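Local coordinates for sensor protein kinase HptS (Staphylococcus aureus, PDB 6LKI) that probably acts as the sensor histidine kinase of a two-component system that responds to external hexose phosphate, this domain being its likely extracytoplasmic sensor, at residues 11-16 and 105-110; 22-27 and 89-94; 40-45 and 69-74; 48-53 and 73-78. One frame throughout, in Å; residues are numbered along the deposited sequence.

Contact 1 (11-16 and 105-110); sequences SSLHHT and ANTPRL
T107 OG1 accepts the backbone N-H of L110 at 2.9 Å, nearly straight at 166°, which makes T107 the N-cap of helix 108-116. A threonine suits this place: while its hydroxyl caps the helix, its methyl CG2 faces the long helix 2-31 and lies 4.3 Å from CD2 of L13, a buried leucine. In the first turn of the short helix, R109 sends its chain, bent at chi3 (-69°), toward S12. Its NH2 comes within 3.9 Å of S12 CB, while S12 OG lies in the guanidinium plane at its edge, 4.0 Å from NH2, too far for a hydrogen bond. A long, weak ion pair with E8, on the same helix as S12, draws on the other terminal nitrogen, NH1. Small S12 allows the guanidinium to pass close to the helix surface. No hydrogen bond spans the two segments, so the N-terminal helix is joined to the link between the first sheet and helix 108-116 by van der Waals packing, with at most a weak pull on R109 from E8.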
loop_
_atom_site.group_PDB
_atom_site.type_symbol
_atom_site.label_atom_id
_atom_site.label_comp_id
_atom_site.label_asym_id
_atom_site.label_seq_id
_atom_site.Cartn_x
_atom_site.Cartn_y
_atom_site.Cartn_z
ATOM N N SER B 11 -7.929 3.004 -31.888
ATOM C CA SER B 11 -8.629 1.769 -32.215
ATOM C C SER B 11 -7.868 0.549 -31.709
ATOM O O SER B 11 -8.477 -0.422 -31.247
ATOM C CB SER B 11 -8.850 1.681 -33.723
ATOM O OG SER B 11 -9.494 0.469 -34.070
ATOM N N SER B 12 -6.535 0.581 -31.787
ATOM C CA SER B 12 -5.738 -0.525 -31.266
ATOM C C SER B 12 -5.848 -0.614 -29.748
ATOM O O SER B 12 -6.016 -1.708 -29.196
ATOM C CB SER B 12 -4.280 -0.368 -31.695
ATOM O OG SER B 12 -3.534 -1.539 -31.413
ATOM N N LEU B 13 -5.753 0.525 -29.056
ATOM C CA LEU B 13 -5.949 0.524 -27.610
ATOM C C LEU B 13 -7.383 0.168 -27.245
ATOM O O LEU B 13 -7.620 -0.477 -26.218
ATOM C CB LEU B 13 -5.570 1.885 -27.026
ATOM C CG LEU B 13 -4.095 2.282 -27.127
ATOM C CD1 LEU B 13 -3.900 3.738 -26.732
ATOM C CD2 LEU B 13 -3.231 1.369 -26.272
ATOM N N HIS B 14 -8.347 0.582 -28.071
ATOM C CA HIS B 14 -9.733 0.173 -27.871
ATOM C C HIS B 14 -9.870 -1.342 -27.949
ATOM O O HIS B 14 -10.539 -1.959 -27.111
ATOM C CB HIS B 14 -10.625 0.855 -28.912
ATOM C CG HIS B 14 -12.043 0.377 -28.913
ATOM N ND1 HIS B 14 -12.760 0.161 -27.757
ATOM C CD2 HIS B 14 -12.882 0.083 -29.935
ATOM C CE1 HIS B 14 -13.977 -0.249 -28.065
ATOM N NE2 HIS B 14 -14.077 -0.305 -29.381
ATOM N N HIS B 15 -9.222 -1.962 -28.937
ATOM C CA HIS B 15 -9.327 -3.407 -29.111
ATOM C C HIS B 15 -8.619 -4.158 -27.989
ATOM O O HIS B 15 -9.130 -5.168 -27.495
ATOM C CB HIS B 15 -8.759 -3.805 -30.473
ATOM C CG HIS B 15 -8.990 -5.240 -30.832
ATOM N ND1 HIS B 15 -10.225 -5.722 -31.211
ATOM C CD2 HIS B 15 -8.142 -6.294 -30.883
ATOM C CE1 HIS B 15 -10.129 -7.014 -31.474
ATOM N NE2 HIS B 15 -8.875 -7.384 -31.284
ATOM N N THR B 16 -7.447 -3.675 -27.568
ATOM C CA THR B 16 -6.692 -4.365 -26.526
ATOM C C THR B 16 -7.453 -4.375 -25.205
ATOM O O THR B 16 -7.486 -5.395 -24.507
ATOM C CB THR B 16 -5.321 -3.710 -26.351
ATOM O OG1 THR B 16 -4.562 -3.857 -27.557
ATOM C CG2 THR B 16 -4.558 -4.352 -25.197
ATOM N N ALA B 105 3.524 -0.020 -21.288
ATOM C CA ALA B 105 4.802 0.682 -21.317
ATOM C C ALA B 105 5.065 1.344 -22.664
ATOM O O ALA B 105 5.649 2.432 -22.715
ATOM C CB ALA B 105 5.941 -0.283 -20.978
ATOM N N ASN B 106 4.642 0.705 -23.752
ATOM C CA ASN B 106 4.776 1.246 -25.100
ATOM C C ASN B 106 3.907 0.407 -26.026
ATOM O O ASN B 106 3.391 -0.646 -25.641
ATOM C CB ASN B 106 6.235 1.252 -25.573
ATOM C CG ASN B 106 6.842 -0.138 -25.620
ATOM O OD1 ASN B 106 6.523 -0.940 -26.500
ATOM N ND2 ASN B 106 7.725 -0.430 -24.672
ATOM N N THR B 107 3.741 0.894 -27.251
ATOM C CA THR B 107 3.091 0.144 -28.313
ATOM C C THR B 107 3.974 0.172 -29.551
ATOM O O THR B 107 4.732 1.126 -29.753
ATOM C CB THR B 107 1.703 0.712 -28.663
ATOM O OG1 THR B 107 1.847 1.884 -29.473
ATOM C CG2 THR B 107 0.918 1.061 -27.406
ATOM N N PRO B 108 3.914 -0.871 -30.383
ATOM C CA PRO B 108 4.715 -0.859 -31.620
ATOM C C PRO B 108 4.396 0.312 -32.526
ATOM O O PRO B 108 5.279 0.780 -33.255
ATOM C CB PRO B 108 4.361 -2.198 -32.279
ATOM C CG PRO B 108 3.896 -3.062 -31.159
ATOM C CD PRO B 108 3.202 -2.146 -30.198
ATOM N N ARG B 109 3.157 0.806 -32.500
ATOM C CA ARG B 109 2.805 1.960 -33.320
ATOM C C ARG B 109 3.420 3.239 -32.767
ATOM O O ARG B 109 4.081 3.988 -33.497
ATOM C CB ARG B 109 1.285 2.092 -33.415
ATOM C CG ARG B 109 0.778 2.393 -34.812
ATOM C CD ARG B 109 -0.725 2.590 -34.806
ATOM N NE ARG B 109 -1.432 1.343 -34.534
ATOM C CZ ARG B 109 -1.829 0.495 -35.476
ATOM N NH1 ARG B 109 -1.593 0.766 -36.753
ATOM N NH2 ARG B 109 -2.466 -0.619 -35.145
ATOM N N LEU B 110 3.208 3.509 -31.475
ATOM C CA LEU B 110 3.698 4.752 -30.887
ATOM C C LEU B 110 5.221 4.818 -30.907
ATOM O O LEU B 110 5.801 5.896 -31.080
ATOM C CB LEU B 110 3.180 4.898 -29.457
ATOM C CG LEU B 110 1.668 5.066 -29.295
ATOM C CD1 LEU B 110 1.302 5.193 -27.827
ATOM C CD2 LEU B 110 1.164 6.261 -30.088
#

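Contact 2 (22-27 and 89-94); sequences TFITQH and HQLKFK
Helix-on-sheet packing, as in the PAS-like modules of Cache-type sensors, sets I24 of the long helix 2-31 against H89 and L91 of strand 84-92, an outermost strand of the first antiparallel sheet. I24 carries the contact for the helix. Its CG1 sits over the middle of the H89 imidazole, 3.6 Å from the ring centroid and only 6° off the normal, a CH-pi contact. With chi1 at -66°, CG1 lies beside the backbone N and covers the ring, while CG2, anti to that nitrogen, lies between the ring's rim at H89 CD2 and L91 CD2. A beta-branched side chain can thus serve two neighbours at once. H89 and L91, two apart on the strand, point to the same face of the sheet, and L100 of strand 97-106 touches both I24 and L91. Histidine fits its position because the ring offers a flat surface to the isoleucine while NE2 is hydrogen-bonded to Q21 OE1, on the helix that carries I24, a bond that helps fix the ring's rotation. Leucine supplies branched apolar bulk: L91 meets I24 at about a right angle, with L91 CD2 4.0 Å from I24 CG2 and 4.1 Å from I24 CD1.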
loop_
_atom_site.group_PDB
_atom_site.type_symbol
_atom_site.label_atom_id
_atom_site.label_comp_id
_atom_site.label_asym_id
_atom_site.label_seq_id
_atom_site.Cartn_x
_atom_site.Cartn_y
_atom_site.Cartn_z
ATOM N N THR B 22 -12.680 -9.262 -21.883
ATOM C CA THR B 22 -13.191 -10.540 -22.302
ATOM C C THR B 22 -12.440 -11.654 -21.639
ATOM O O THR B 22 -13.012 -12.601 -21.240
ATOM C CB THR B 22 -13.087 -10.725 -23.814
ATOM O OG1 THR B 22 -13.851 -9.756 -24.476
ATOM C CG2 THR B 22 -13.572 -12.063 -24.229
ATOM N N PHE B 23 -11.143 -11.511 -21.542
ATOM C CA PHE B 23 -10.312 -12.455 -20.829
ATOM C C PHE B 23 -10.796 -12.637 -19.394
ATOM O O PHE B 23 -10.952 -13.713 -18.940
ATOM C CB PHE B 23 -8.847 -12.023 -20.892
ATOM C CG PHE B 23 -7.938 -12.777 -19.964
ATOM C CD1 PHE B 23 -7.288 -13.880 -20.384
ATOM C CD2 PHE B 23 -7.731 -12.353 -18.684
ATOM C CE1 PHE B 23 -6.456 -14.564 -19.546
ATOM C CE2 PHE B 23 -6.904 -13.017 -17.836
ATOM C CZ PHE B 23 -6.276 -14.139 -18.264
ATOM N N ILE B 24 -11.059 -11.544 -18.724
ATOM C CA ILE B 24 -11.517 -11.598 -17.366
ATOM C C ILE B 24 -12.840 -12.340 -17.247
ATOM O O ILE B 24 -12.995 -13.184 -16.430
ATOM C CB ILE B 24 -11.607 -10.214 -16.758
ATOM C CG1 ILE B 24 -10.235 -9.623 -16.652
ATOM C CG2 ILE B 24 -12.137 -10.307 -15.371
ATOM C CD1 ILE B 24 -9.320 -10.455 -15.811
ATOM N N THR B 25 -13.782 -11.996 -18.085
ATOM C CA THR B 25 -15.074 -12.614 -18.060
ATOM C C THR B 25 -14.991 -14.110 -18.266
ATOM O O THR B 25 -15.585 -14.864 -17.574
ATOM C CB THR B 25 -15.943 -11.971 -19.122
ATOM O OG1 THR B 25 -16.085 -10.597 -18.829
ATOM C CG2 THR B 25 -17.235 -12.567 -19.121
ATOM N N GLN B 26 -14.181 -14.535 -19.203
ATOM C CA GLN B 26 -14.086 -15.949 -19.543
ATOM C C GLN B 26 -13.223 -16.743 -18.570
ATOM O O GLN B 26 -13.245 -17.978 -18.622
ATOM C CB GLN B 26 -13.545 -16.106 -20.966
ATOM C CG GLN B 26 -14.473 -15.540 -22.031
ATOM C CD GLN B 26 -13.932 -15.697 -23.438
ATOM O OE1 GLN B 26 -12.723 -15.811 -23.643
ATOM N NE2 GLN B 26 -14.828 -15.700 -24.417
ATOM N N HIS B 27 -12.480 -16.078 -17.686
ATOM C CA HIS B 27 -11.607 -16.750 -16.732
ATOM C C HIS B 27 -12.105 -16.648 -15.296
ATOM O O HIS B 27 -11.405 -17.087 -14.378
ATOM C CB HIS B 27 -10.188 -16.186 -16.825
ATOM C CG HIS B 27 -9.362 -16.807 -17.906
ATOM N ND1 HIS B 27 -9.494 -16.462 -19.233
ATOM C CD2 HIS B 27 -8.395 -17.753 -17.857
ATOM C CE1 HIS B 27 -8.644 -17.169 -19.956
ATOM N NE2 HIS B 27 -7.964 -17.959 -19.144
ATOM N N HIS B 89 -8.560 -5.049 -11.929
ATOM C CA HIS B 89 -9.605 -6.026 -11.663
ATOM C C HIS B 89 -9.404 -6.632 -10.283
ATOM O O HIS B 89 -8.278 -6.953 -9.894
ATOM C CB HIS B 89 -9.621 -7.138 -12.723
ATOM C CG HIS B 89 -10.128 -6.694 -14.059
ATOM N ND1 HIS B 89 -9.301 -6.193 -15.041
ATOM C CD2 HIS B 89 -11.380 -6.675 -14.576
ATOM C CE1 HIS B 89 -10.020 -5.884 -16.105
ATOM N NE2 HIS B 89 -11.285 -6.167 -15.849
ATOM N N GLN B 90 -10.503 -6.776 -9.545
ATOM C CA GLN B 90 -10.513 -7.482 -8.269
ATOM C C GLN B 90 -11.019 -8.895 -8.538
ATOM O O GLN B 90 -12.187 -9.085 -8.895
ATOM C CB GLN B 90 -11.388 -6.757 -7.246
ATOM C CG GLN B 90 -11.356 -7.366 -5.853
ATOM C CD GLN B 90 -11.864 -6.414 -4.783
ATOM O OE1 GLN B 90 -11.885 -5.198 -4.974
ATOM N NE2 GLN B 90 -12.271 -6.967 -3.646
ATOM N N LEU B 91 -10.142 -9.882 -8.377
ATOM C CA LEU B 91 -10.411 -11.248 -8.804
ATOM C C LEU B 91 -10.469 -12.182 -7.604
ATOM O O LEU B 91 -9.622 -12.113 -6.709
ATOM C CB LEU B 91 -9.340 -11.736 -9.785
ATOM C CG LEU B 91 -9.096 -10.858 -11.014
ATOM C CD1 LEU B 91 -7.915 -11.386 -11.817
ATOM C CD2 LEU B 91 -10.346 -10.786 -11.877
ATOM N N LYS B 92 -11.467 -13.062 -7.600
ATOM C CA LYS B 92 -11.611 -14.066 -6.551
ATOM C C LYS B 92 -10.967 -15.363 -7.024
ATOM O O LYS B 92 -11.441 -15.990 -7.978
ATOM C CB LYS B 92 -13.082 -14.285 -6.200
ATOM C CG LYS B 92 -13.306 -15.431 -5.223
ATOM C CD LYS B 92 -14.782 -15.749 -5.046
ATOM C CE LYS B 92 -14.983 -16.894 -4.062
ATOM N NZ LYS B 92 -14.260 -18.128 -4.485
ATOM N N PHE B 93 -9.884 -15.760 -6.365
ATOM C CA PHE B 93 -9.276 -17.059 -6.584
ATOM C C PHE B 93 -9.767 -18.031 -5.514
ATOM O O PHE B 93 -10.567 -17.683 -4.641
ATOM C CB PHE B 93 -7.749 -16.946 -6.592
ATOM C CG PHE B 93 -7.186 -16.476 -7.905
ATOM C CD1 PHE B 93 -7.221 -15.134 -8.250
ATOM C CD2 PHE B 93 -6.626 -17.378 -8.795
ATOM C CE1 PHE B 93 -6.704 -14.700 -9.458
ATOM C CE2 PHE B 93 -6.108 -16.950 -10.006
ATOM C CZ PHE B 93 -6.147 -15.610 -10.338
ATOM N N LYS B 94 -9.279 -19.271 -5.585
ATOM C CA LYS B 94 -9.753 -20.304 -4.668
ATOM C C LYS B 94 -9.358 -20.012 -3.226
ATOM O O LYS B 94 -10.108 -20.346 -2.301
ATOM C CB LYS B 94 -9.213 -21.666 -5.101
ATOM C CG LYS B 94 -9.814 -22.851 -4.367
ATOM C CD LYS B 94 -9.168 -24.146 -4.831
ATOM C CE LYS B 94 -9.775 -25.352 -4.138
ATOM N NZ LYS B 94 -11.212 -25.527 -4.478
#

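Contact 3 (40-45 and 69-74); sequences HDVTAT and QFITNN
An amide resting near a methyl group, with its polar bonds made elsewhere, is the odd feature here: Q69 NE2 lies 4.2 Å from V42 CG2, with no hydrogen bond between the segments. The contact packs helix 39-55 on strand 69-72, an outermost strand, within this chain, of the first antiparallel sheet of a probable Cache-type, PAS-like fold. The Q69 amide is held by outside partners, OE1 by the hydroxyl of Y98 and NE2 by the carbonyl of L36. Glutamine can therefore reach from the strand to the loop before the helix while its carboxamide also fills space beside valine. V42 divides its two methyls between the strand residues. With chi1 at 171°, CG1 stands anti to the backbone N and faces I71, leaving CG2 for Q69. I71, buried, lies on the same face of the strand as Q69 and also touches K46 one helical turn after V42. Its chain is extended at chi2 (167°), which carries the terminal methyl CD1 to 4.2 Å from V42 CG1.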
loop_
_atom_site.group_PDB
_atom_site.type_symbol
_atom_site.label_atom_id
_atom_site.label_comp_id
_atom_site.label_asym_id
_atom_site.label_seq_id
_atom_site.Cartn_x
_atom_site.Cartn_y
_atom_site.Cartn_z
ATOM N N HIS B 40 1.278 -25.542 -8.865
ATOM C CA HIS B 40 0.671 -25.932 -10.136
ATOM C C HIS B 40 -0.321 -24.881 -10.615
ATOM O O HIS B 40 -0.355 -24.549 -11.806
ATOM C CB HIS B 40 -0.023 -27.289 -10.006
ATOM C CG HIS B 40 0.915 -28.434 -9.790
ATOM N ND1 HIS B 40 1.403 -29.201 -10.825
ATOM C CD2 HIS B 40 1.447 -28.947 -8.656
ATOM C CE1 HIS B 40 2.199 -30.137 -10.338
ATOM N NE2 HIS B 40 2.244 -30.004 -9.025
ATOM N N ASP B 41 -1.138 -24.349 -9.702
ATOM C CA ASP B 41 -2.129 -23.350 -10.086
ATOM C C ASP B 41 -1.483 -22.004 -10.383
ATOM O O ASP B 41 -2.002 -21.237 -11.201
ATOM C CB ASP B 41 -3.183 -23.208 -8.989
ATOM C CG ASP B 41 -4.009 -24.466 -8.809
ATOM O OD1 ASP B 41 -3.748 -25.457 -9.525
ATOM O OD2 ASP B 41 -4.919 -24.466 -7.955
ATOM N N VAL B 42 -0.364 -21.695 -9.725
ATOM C CA VAL B 42 0.381 -20.482 -10.053
ATOM C C VAL B 42 0.907 -20.560 -11.481
ATOM O O VAL B 42 0.795 -19.606 -12.259
ATOM C CB VAL B 42 1.521 -20.263 -9.044
ATOM C CG1 VAL B 42 2.429 -19.131 -9.503
ATOM C CG2 VAL B 42 0.958 -19.975 -7.663
ATOM N N THR B 43 1.491 -21.706 -11.844
ATOM C CA THR B 43 1.964 -21.901 -13.210
ATOM C C THR B 43 0.820 -21.780 -14.209
ATOM O O THR B 43 0.972 -21.159 -15.268
ATOM C CB THR B 43 2.649 -23.263 -13.339
ATOM O OG1 THR B 43 3.789 -23.309 -12.473
ATOM C CG2 THR B 43 3.096 -23.505 -14.775
ATOM N N ALA B 44 -0.338 -22.362 -13.887
ATOM C CA ALA B 44 -1.483 -22.268 -14.786
ATOM C C ALA B 44 -1.937 -20.823 -14.952
ATOM O O ALA B 44 -2.331 -20.410 -16.048
ATOM C CB ALA B 44 -2.631 -23.137 -14.272
ATOM N N THR B 45 -1.879 -20.037 -13.874
ATOM C CA THR B 45 -2.286 -18.639 -13.958
ATOM C C THR B 45 -1.276 -17.816 -14.748
ATOM O O THR B 45 -1.660 -16.974 -15.569
ATOM C CB THR B 45 -2.472 -18.060 -12.555
ATOM O OG1 THR B 45 -3.415 -18.859 -11.830
ATOM C CG2 THR B 45 -2.985 -16.630 -12.632
ATOM N N GLN B 69 1.989 -11.795 -1.525
ATOM C CA GLN B 69 2.285 -12.484 -2.774
ATOM C C GLN B 69 2.262 -11.483 -3.920
ATOM O O GLN B 69 1.363 -10.642 -3.998
ATOM C CB GLN B 69 1.285 -13.616 -3.034
ATOM C CG GLN B 69 1.733 -14.626 -4.074
ATOM C CD GLN B 69 0.881 -15.881 -4.065
ATOM O OE1 GLN B 69 -0.134 -15.951 -3.371
ATOM N NE2 GLN B 69 1.293 -16.883 -4.834
ATOM N N PHE B 70 3.248 -11.588 -4.809
ATOM C CA PHE B 70 3.417 -10.643 -5.910
ATOM C C PHE B 70 3.849 -11.408 -7.152
ATOM O O PHE B 70 4.939 -11.988 -7.174
ATOM C CB PHE B 70 4.446 -9.566 -5.544
ATOM C CG PHE B 70 4.574 -8.467 -6.562
ATOM C CD1 PHE B 70 3.520 -7.604 -6.811
ATOM C CD2 PHE B 70 5.757 -8.290 -7.262
ATOM C CE1 PHE B 70 3.641 -6.590 -7.745
ATOM C CE2 PHE B 70 5.884 -7.279 -8.196
ATOM C CZ PHE B 70 4.824 -6.428 -8.437
ATOM N N ILE B 71 3.001 -11.405 -8.180
ATOM C CA ILE B 71 3.237 -12.139 -9.420
ATOM C C ILE B 71 3.259 -11.134 -10.564
ATOM O O ILE B 71 2.297 -10.377 -10.749
ATOM C CB ILE B 71 2.165 -13.217 -9.655
ATOM C CG1 ILE B 71 2.301 -14.337 -8.621
ATOM C CG2 ILE B 71 2.250 -13.768 -11.074
ATOM C CD1 ILE B 71 1.109 -15.272 -8.574
ATOM N N THR B 72 4.347 -11.127 -11.332
ATOM C CA THR B 72 4.518 -10.126 -12.375
ATOM C C THR B 72 5.417 -10.673 -13.475
ATOM O O THR B 72 6.221 -11.582 -13.255
ATOM C CB THR B 72 5.103 -8.825 -11.805
ATOM O OG1 THR B 72 5.113 -7.811 -12.817
ATOM C CG2 THR B 72 6.525 -9.048 -11.302
ATOM N N ASN B 73 5.262 -10.110 -14.675
ATOM C CA ASN B 73 6.204 -10.323 -15.765
ATOM C C ASN B 73 7.143 -9.137 -15.946
ATOM O O ASN B 73 7.860 -9.072 -16.950
ATOM C CB ASN B 73 5.461 -10.609 -17.073
ATOM C CG ASN B 73 4.708 -9.403 -17.589
ATOM O OD1 ASN B 73 4.167 -8.621 -16.811
ATOM N ND2 ASN B 73 4.667 -9.246 -18.908
ATOM N N ASN B 74 7.139 -8.198 -15.003
ATOM C CA ASN B 74 8.061 -7.062 -15.013
ATOM C C ASN B 74 9.377 -7.492 -14.358
ATOM O O ASN B 74 9.769 -7.029 -13.287
ATOM C CB ASN B 74 7.427 -5.868 -14.308
ATOM C CG ASN B 74 8.288 -4.621 -14.360
ATOM O OD1 ASN B 74 9.237 -4.536 -15.137
ATOM N ND2 ASN B 74 7.952 -3.640 -13.528
#

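Contact 4 (48-53 and 73-78); sequences ELLKLI and NNYEHL
L50 is the first residue of 48-53 to meet the loop that follows strand 69-72, where helix 39-55 packs beside the edge of the first antiparallel sheet of this probable PAS-like domain. Its two methyls part. L50 CD2 lies 4.0 Å from N73 CB, the two side chains sliding past each other in opposite directions, whereas L50 CD1 reaches Y75 OH at 4.2 Å. Leucine suits a place where apolar branches must serve two neighbours. Further on, L52 turns to F23 of helix 2-31. I53 points back to the loop, placing CG2 4.2 Å from N73 ND2, and also packs on L60 and Y62. L50 and I53 thus press on N73 from the helix side, L50 at CB and I53 at the amide. N73 CG is wedged between backbone N and carbonyl carbon (chi1 68°). Asparagine fits because its buried amide meets main-chain groups of strand 59-66: OD1 bonds to Y62 N, and ND2 makes a weak bond to L60 O. N73 CA lies 3.6 Å above the plane of the Y75 ring, offset toward its rim. Y75 belongs to a type I turn from N74 to H77, closed by H77 N to N74 O. The N74 amide clasps L78 twice: its OD1 accepts L78 N at 2.9 Å, and its ND2 donates at 2.7 Å to a lone pair of L78 O, in the carbonyl plane.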
loop_
_atom_site.group_PDB
_atom_site.type_symbol
_atom_site.label_atom_id
_atom_site.label_comp_id
_atom_site.label_asym_id
_atom_site.label_seq_id
_atom_site.Cartn_x
_atom_site.Cartn_y
_atom_site.Cartn_z
ATOM N N GLU B 48 -1.797 -18.351 -18.451
ATOM C CA GLU B 48 -2.922 -17.612 -19.014
ATOM C C GLU B 48 -2.603 -16.129 -19.151
ATOM O O GLU B 48 -2.957 -15.503 -20.157
ATOM C CB GLU B 48 -4.166 -17.815 -18.148
ATOM C CG GLU B 48 -4.657 -19.251 -18.109
ATOM C CD GLU B 48 -4.949 -19.799 -19.491
ATOM O OE1 GLU B 48 -5.747 -19.174 -20.221
ATOM O OE2 GLU B 48 -4.373 -20.848 -19.851
ATOM N N LEU B 49 -1.930 -15.550 -18.152
ATOM C CA LEU B 49 -1.610 -14.126 -18.203
ATOM C C LEU B 49 -0.580 -13.825 -19.287
ATOM O O LEU B 49 -0.721 -12.847 -20.029
ATOM C CB LEU B 49 -1.110 -13.651 -16.838
ATOM C CG LEU B 49 -2.150 -13.575 -15.715
ATOM C CD1 LEU B 49 -1.486 -13.243 -14.387
ATOM C CD2 LEU B 49 -3.232 -12.555 -16.042
ATOM N N LEU B 50 0.462 -14.652 -19.395
ATOM C CA LEU B 50 1.449 -14.444 -20.449
ATOM C C LEU B 50 0.856 -14.692 -21.830
ATOM O O LEU B 50 1.258 -14.040 -22.802
ATOM C CB LEU B 50 2.664 -15.341 -20.213
ATOM C CG LEU B 50 3.556 -14.888 -19.055
ATOM C CD1 LEU B 50 4.552 -15.972 -18.676
ATOM C CD2 LEU B 50 4.276 -13.597 -19.414
ATOM N N LYS B 51 -0.097 -15.620 -21.941
ATOM C CA LYS B 51 -0.788 -15.812 -23.212
ATOM C C LYS B 51 -1.569 -14.563 -23.600
ATOM O O LYS B 51 -1.557 -14.150 -24.765
ATOM C CB LYS B 51 -1.715 -17.024 -23.127
ATOM C CG LYS B 51 -2.412 -17.375 -24.431
ATOM C CD LYS B 51 -3.157 -18.696 -24.315
ATOM C CE LYS B 51 -2.224 -19.815 -23.878
ATOM N NZ LYS B 51 -2.952 -21.092 -23.643
ATOM N N LEU B 52 -2.247 -13.944 -22.629
ATOM C CA LEU B 52 -3.004 -12.726 -22.904
ATOM C C LEU B 52 -2.083 -11.573 -23.282
ATOM O O LEU B 52 -2.385 -10.810 -24.207
ATOM C CB LEU B 52 -3.852 -12.355 -21.688
ATOM C CG LEU B 52 -4.529 -10.983 -21.712
ATOM C CD1 LEU B 52 -5.703 -10.982 -22.683
ATOM C CD2 LEU B 52 -4.976 -10.575 -20.315
ATOM N N ILE B 53 -0.957 -11.436 -22.577
ATOM C CA ILE B 53 -0.034 -10.329 -22.823
ATOM C C ILE B 53 0.442 -10.337 -24.272
ATOM O O ILE B 53 0.455 -9.301 -24.947
ATOM C CB ILE B 53 1.152 -10.397 -21.843
ATOM C CG1 ILE B 53 0.703 -10.026 -20.429
ATOM C CG2 ILE B 53 2.295 -9.499 -22.309
ATOM C CD1 ILE B 53 -0.106 -8.753 -20.354
ATOM N N ASN B 73 5.262 -10.110 -14.675
ATOM C CA ASN B 73 6.204 -10.323 -15.765
ATOM C C ASN B 73 7.143 -9.137 -15.946
ATOM O O ASN B 73 7.860 -9.072 -16.950
ATOM C CB ASN B 73 5.461 -10.609 -17.073
ATOM C CG ASN B 73 4.708 -9.403 -17.589
ATOM O OD1 ASN B 73 4.167 -8.621 -16.811
ATOM N ND2 ASN B 73 4.667 -9.246 -18.908
ATOM N N ASN B 74 7.139 -8.198 -15.003
ATOM C CA ASN B 74 8.061 -7.062 -15.013
ATOM C C ASN B 74 9.377 -7.492 -14.358
ATOM O O ASN B 74 9.769 -7.029 -13.287
ATOM C CB ASN B 74 7.427 -5.868 -14.308
ATOM C CG ASN B 74 8.288 -4.621 -14.360
ATOM O OD1 ASN B 74 9.237 -4.536 -15.137
ATOM N ND2 ASN B 74 7.952 -3.640 -13.528
ATOM N N TYR B 75 10.063 -8.413 -15.045
ATOM C CA TYR B 75 11.236 -9.064 -14.469
ATOM C C TYR B 75 12.393 -8.094 -14.267
ATOM O O TYR B 75 13.213 -8.294 -13.363
ATOM C CB TYR B 75 11.674 -10.233 -15.353
ATOM C CG TYR B 75 10.566 -11.215 -15.658
ATOM C CD1 TYR B 75 10.055 -12.045 -14.667
ATOM C CD2 TYR B 75 10.030 -11.312 -16.935
ATOM C CE1 TYR B 75 9.039 -12.945 -14.941
ATOM C CE2 TYR B 75 9.016 -12.210 -17.220
ATOM C CZ TYR B 75 8.524 -13.022 -16.219
ATOM O OH TYR B 75 7.515 -13.915 -16.501
ATOM N N GLU B 76 12.485 -7.053 -15.090
ATOM C CA GLU B 76 13.533 -6.052 -14.925
ATOM C C GLU B 76 13.173 -4.984 -13.904
ATOM O O GLU B 76 13.965 -4.055 -13.704
ATOM C CB GLU B 76 13.854 -5.393 -16.269
ATOM C CG GLU B 76 14.720 -6.239 -17.180
ATOM C CD GLU B 76 15.180 -5.487 -18.411
ATOM O OE1 GLU B 76 14.825 -5.904 -19.534
ATOM O OE2 GLU B 76 15.896 -4.476 -18.258
ATOM N N HIS B 77 12.006 -5.093 -13.265
ATOM C CA HIS B 77 11.576 -4.158 -12.224
ATOM C C HIS B 77 11.553 -2.720 -12.738
ATOM O O HIS B 77 12.017 -1.794 -12.070
ATOM C CB HIS B 77 12.451 -4.279 -10.974
ATOM C CG HIS B 77 12.531 -5.671 -10.430
ATOM N ND1 HIS B 77 13.719 -6.358 -10.315
ATOM C CD2 HIS B 77 11.567 -6.508 -9.978
ATOM C CE1 HIS B 77 13.485 -7.557 -9.811
ATOM N NE2 HIS B 77 12.186 -7.673 -9.597
ATOM N N LEU B 78 11.022 -2.536 -13.944
ATOM C CA LEU B 78 10.783 -1.194 -14.452
ATOM C C LEU B 78 9.745 -0.491 -13.587
ATOM O O LEU B 78 8.809 -1.111 -13.073
ATOM C CB LEU B 78 10.309 -1.246 -15.906
ATOM C CG LEU B 78 11.179 -2.012 -16.903
ATOM C CD1 LEU B 78 10.428 -2.223 -18.210
ATOM C CD2 LEU B 78 12.494 -1.284 -17.143
#

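From the N terminus, helix 2-31 supplies the first half of contact 1 and then of contact 2; helix 39-55 follows with contact 3 and then contact 4. On the return, 69-74 closes contact 3 and 73-78 closes contact 4, so these two loops interleave and share N73 and N74. Strand 84-92 next closes contact 2 around both, and 105-110 closes contact 1 around all three. Contacts 2 and 3 bring the helices to opposite edges of the first sheet and touch through F93 and T45. Contacts 2 and 4 meet where H27 bonds to E48 and F23 packs on L49 and L52. Contact 1 lies apart, where the chain leaves this sheet for the second.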